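Long-range contact in ALDH21) (Physcomitrella patens subsp. patens, PDB 5N5S), which probably catalyses the NADP(+)-dependent, non-phosphorylating oxidation of D-glyceraldehyde 3-phosphate to 3-phosphoglycerate: residues 401-406 against 421-426. Residues are numbered along the deposited sequence; the frame is centred on the assembly and turned at random.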
ATOM      1  N   ILE B 401      33.775  31.310   1.820  1.00 83.15           N
ATOM      2  CA  ILE B 401      35.160  30.954   2.167  1.00 83.39           C
ATOM      3  C   ILE B 401      35.592  29.694   1.421  1.00 86.85           C
ATOM      4  O   ILE B 401      34.951  28.646   1.512  1.00 84.47           O
ATOM      5  CB  ILE B 401      35.484  30.878   3.692  1.00 86.44           C
ATOM      6  CG1 ILE B 401      34.546  31.769   4.555  1.00 87.08           C
ATOM      7  CG2 ILE B 401      36.972  31.215   3.926  1.00 87.53           C
ATOM      8  CD1 ILE B 401      34.515  31.462   6.068  1.00 92.60           C
ATOM      9  N   GLU B 402      36.707  29.810   0.705  1.00 85.80           N
ATOM     10  CA  GLU B 402      37.292  28.779  -0.139  1.00 85.27           C
ATOM     11  C   GLU B 402      38.331  27.917   0.594  1.00 91.58           C
ATOM     12  O   GLU B 402      39.149  28.442   1.348  1.00 92.99           O
ATOM     13  CB  GLU B 402      37.908  29.466  -1.365  1.00 87.36           C
ATOM     14  CG  GLU B 402      38.353  28.542  -2.477  1.00 95.84           C
ATOM     15  CD  GLU B 402      39.139  29.257  -3.561  1.00109.91           C
ATOM     16  OE1 GLU B 402      38.579  29.451  -4.662  1.00 94.40           O
ATOM     17  OE2 GLU B 402      40.302  29.643  -3.304  1.00101.78           O
ATOM     18  N   ASP B 403      38.292  26.590   0.345  1.00 88.23           N
ATOM     19  CA  ASP B 403      39.213  25.548   0.830  1.00 88.42           C
ATOM     20  C   ASP B 403      39.488  25.583   2.361  1.00 91.76           C
ATOM     21  O   ASP B 403      40.642  25.546   2.799  1.00 92.96           O
ATOM     22  CB  ASP B 403      40.535  25.575   0.019  1.00 91.97           C
ATOM     23  CG  ASP B 403      40.373  25.548  -1.502  1.00105.43           C
ATOM     24  OD1 ASP B 403      39.483  24.813  -2.001  1.00104.27           O
ATOM     25  OD2 ASP B 403      41.153  26.238  -2.192  1.00115.07           O
ATOM     26  N   VAL B 404      38.412  25.607   3.163  1.00 86.36           N
ATOM     27  CA  VAL B 404      38.489  25.604   4.628  1.00 85.89           C
ATOM     28  C   VAL B 404      38.815  24.170   5.111  1.00 87.34           C
ATOM     29  O   VAL B 404      38.115  23.243   4.712  1.00 84.75           O
ATOM     30  CB  VAL B 404      37.189  26.188   5.253  1.00 88.65           C
ATOM     31  CG1 VAL B 404      37.058  25.847   6.735  1.00 88.31           C
ATOM     32  CG2 VAL B 404      37.120  27.695   5.042  1.00 89.63           C
ATOM     33  N   PRO B 405      39.881  23.955   5.928  1.00 84.63           N
ATOM     34  CA  PRO B 405      40.205  22.583   6.373  1.00 83.76           C
ATOM     35  C   PRO B 405      39.181  21.971   7.334  1.00 87.41           C
ATOM     36  O   PRO B 405      38.397  22.699   7.941  1.00 86.39           O
ATOM     37  CB  PRO B 405      41.580  22.746   7.027  1.00 86.81           C
ATOM     38  CG  PRO B 405      41.593  24.139   7.510  1.00 91.93           C
ATOM     39  CD  PRO B 405      40.835  24.934   6.486  1.00 87.23           C
ATOM     40  N   ILE B 406      39.210  20.628   7.476  1.00 85.46           N
ATOM     41  CA  ILE B 406      38.302  19.845   8.332  1.00 85.05           C
ATOM     42  C   ILE B 406      38.459  20.186   9.837  1.00 90.41           C
ATOM     43  O   ILE B 406      37.492  20.064  10.589  1.00 90.17           O
ATOM     44  CB  ILE B 406      38.431  18.311   8.034  1.00 87.75           C
ATOM     45  CG1 ILE B 406      37.246  17.498   8.604  1.00 87.34           C
ATOM     46  CG2 ILE B 406      39.780  17.719   8.471  1.00 89.50           C
ATOM     47  CD1 ILE B 406      36.166  17.184   7.624  1.00 94.92           C
ATOM     48  N   LEU B 421      30.888  27.394   2.295  1.00 74.46           N
ATOM     49  CA  LEU B 421      32.238  26.872   2.141  1.00 73.99           C
ATOM     50  C   LEU B 421      32.406  26.269   0.746  1.00 77.54           C
ATOM     51  O   LEU B 421      31.786  25.246   0.436  1.00 75.50           O
ATOM     52  CB  LEU B 421      32.498  25.832   3.236  1.00 72.94           C
ATOM     53  CG  LEU B 421      33.204  26.279   4.522  1.00 78.14           C
ATOM     54  CD1 LEU B 421      32.630  27.568   5.106  1.00 78.95           C
ATOM     55  CD2 LEU B 421      33.106  25.199   5.555  1.00 78.19           C
ATOM     56  N   LEU B 422      33.216  26.943  -0.104  1.00 76.14           N
ATOM     57  CA  LEU B 422      33.486  26.557  -1.492  1.00 76.43           C
ATOM     58  C   LEU B 422      34.651  25.580  -1.627  1.00 79.02           C
ATOM     59  O   LEU B 422      35.731  25.797  -1.065  1.00 79.70           O
ATOM     60  CB  LEU B 422      33.781  27.790  -2.363  1.00 78.64           C
ATOM     61  CG  LEU B 422      32.995  27.970  -3.678  1.00 84.01           C
ATOM     62  CD1 LEU B 422      33.525  29.155  -4.452  1.00 85.84           C
ATOM     63  CD2 LEU B 422      33.029  26.743  -4.579  1.00 85.57           C
ATOM     64  N   TYR B 423      34.425  24.519  -2.409  1.00 72.98           N
ATOM     65  CA  TYR B 423      35.424  23.498  -2.705  1.00 72.14           C
ATOM     66  C   TYR B 423      35.350  23.063  -4.172  1.00 75.78           C
ATOM     67  O   TYR B 423      34.278  23.093  -4.789  1.00 74.73           O
ATOM     68  CB  TYR B 423      35.268  22.274  -1.788  1.00 71.25           C
ATOM     69  CG  TYR B 423      35.344  22.562  -0.301  1.00 71.62           C
ATOM     70  CD1 TYR B 423      36.571  22.672   0.348  1.00 74.58           C
ATOM     71  CD2 TYR B 423      34.190  22.702   0.462  1.00 70.14           C
ATOM     72  CE1 TYR B 423      36.646  22.933   1.715  1.00 74.51           C
ATOM     73  CE2 TYR B 423      34.252  22.945   1.833  1.00 70.79           C
ATOM     74  CZ  TYR B 423      35.482  23.054   2.456  1.00 76.94           C
ATOM     75  OH  TYR B 423      35.539  23.310   3.804  1.00 74.72           O
ATOM     76  N   LYS B 424      36.507  22.661  -4.714  1.00 72.29           N
ATOM     77  CA  LYS B 424      36.673  22.142  -6.068  1.00 71.51           C
ATOM     78  C   LYS B 424      36.868  20.622  -5.980  1.00 73.35           C
ATOM     79  O   LYS B 424      37.562  20.154  -5.082  1.00 74.54           O
ATOM     80  CB  LYS B 424      37.929  22.778  -6.709  1.00 74.33           C
ATOM     81  CG  LYS B 424      38.095  22.526  -8.206  1.00 78.40           C
ATOM     82  CD  LYS B 424      39.554  22.680  -8.666  1.00 84.72           C
ATOM     83  CE  LYS B 424      39.870  24.030  -9.278  1.00 93.32           C
ATOM     84  NZ  LYS B 424      41.319  24.186  -9.596  1.00 96.14           N
ATOM     85  N   TYR B 425      36.336  19.868  -6.935  1.00 67.90           N
ATOM     86  CA  TYR B 425      36.584  18.422  -7.001  1.00 68.00           C
ATOM     87  C   TYR B 425      36.904  18.019  -8.440  1.00 75.99           C
ATOM     88  O   TYR B 425      36.555  18.754  -9.370  1.00 76.35           O
ATOM     89  CB  TYR B 425      35.424  17.582  -6.388  1.00 66.88           C
ATOM     90  CG  TYR B 425      34.175  17.526  -7.239  1.00 65.65           C
ATOM     91  CD1 TYR B 425      33.994  16.517  -8.183  1.00 65.95           C
ATOM     92  CD2 TYR B 425      33.160  18.465  -7.083  1.00 65.73           C
ATOM     93  CE1 TYR B 425      32.843  16.455  -8.963  1.00 63.08           C
ATOM     94  CE2 TYR B 425      31.992  18.397  -7.840  1.00 65.21           C
ATOM     95  CZ  TYR B 425      31.848  17.402  -8.792  1.00 67.52           C
ATOM     96  OH  TYR B 425      30.727  17.367  -9.578  1.00 64.81           O
ATOM     97  N   SER B 426      37.580  16.873  -8.623  1.00 75.01           N
ATOM     98  CA  SER B 426      37.933  16.384  -9.963  1.00 76.57           C
ATOM     99  C   SER B 426      37.221  15.070 -10.295  1.00 81.08           C
ATOM    100  O   SER B 426      36.935  14.822 -11.466  1.00 82.64           O
ATOM    101  CB  SER B 426      39.447  16.246 -10.124  1.00 81.21           C
ATOM    102  OG  SER B 426      40.000  15.262  -9.265  1.00 91.32           O
TER
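Tyr423 reaches from strand 419-425 to the carbonyl of Val404, where the chain has just left its own strand; a parallel beta pair can thus end in a side-chain bond. Up to that point the backbones do the pairing: Leu422 N donates to Ile401 O (2.9 Å), and Asp403 N to Leu422 O at 3.0 Å, almost straight in line with the carbonyl. Asp403 then turns the chain with positive phi (49°), and Tyr423 takes over. From CB, its CG lies anti to the carbonyl carbon (chi1 -57°), which swings the ring toward the turn. Tyr423 CD1 passes Asp403 CA at 3.9 Å; CE1 lies 3.5 Å from Val404 N and CZ 3.5 Å from Val404 O; OH, at the tip, donates to Val404 O over 2.7 Å, the acceptor lying at the ring edge and in its plane. The hydroxyl also rests 3.6 Å from Val404 CB. The isopropyl group of Val404 crosses the Leu421 side chain at about a right angle, Val404 CB lying 4.1 Å from Leu421 CG. Arg411 of helix 409-412 touches Val404, Leu421 and Tyr423, and the Tyr327 ring meets that of Tyr423 with nearly parallel planes. A phenylalanine here would probably leave Val404 O without its hydroxyl donor and the turn freer to shift. The contact joins the two parallel strands of the beta-alpha-beta unit formed by 395-402, 409-412 and 419-425. Glu402 and Asp403 direct their carboxylates elsewhere, to Tyr333 with Lys337 and to Lys384 respectively. Neutral hydrogen bonds and apolar packing thus join the two segments, while the two acids tie strand end and turn to neighbouring elements.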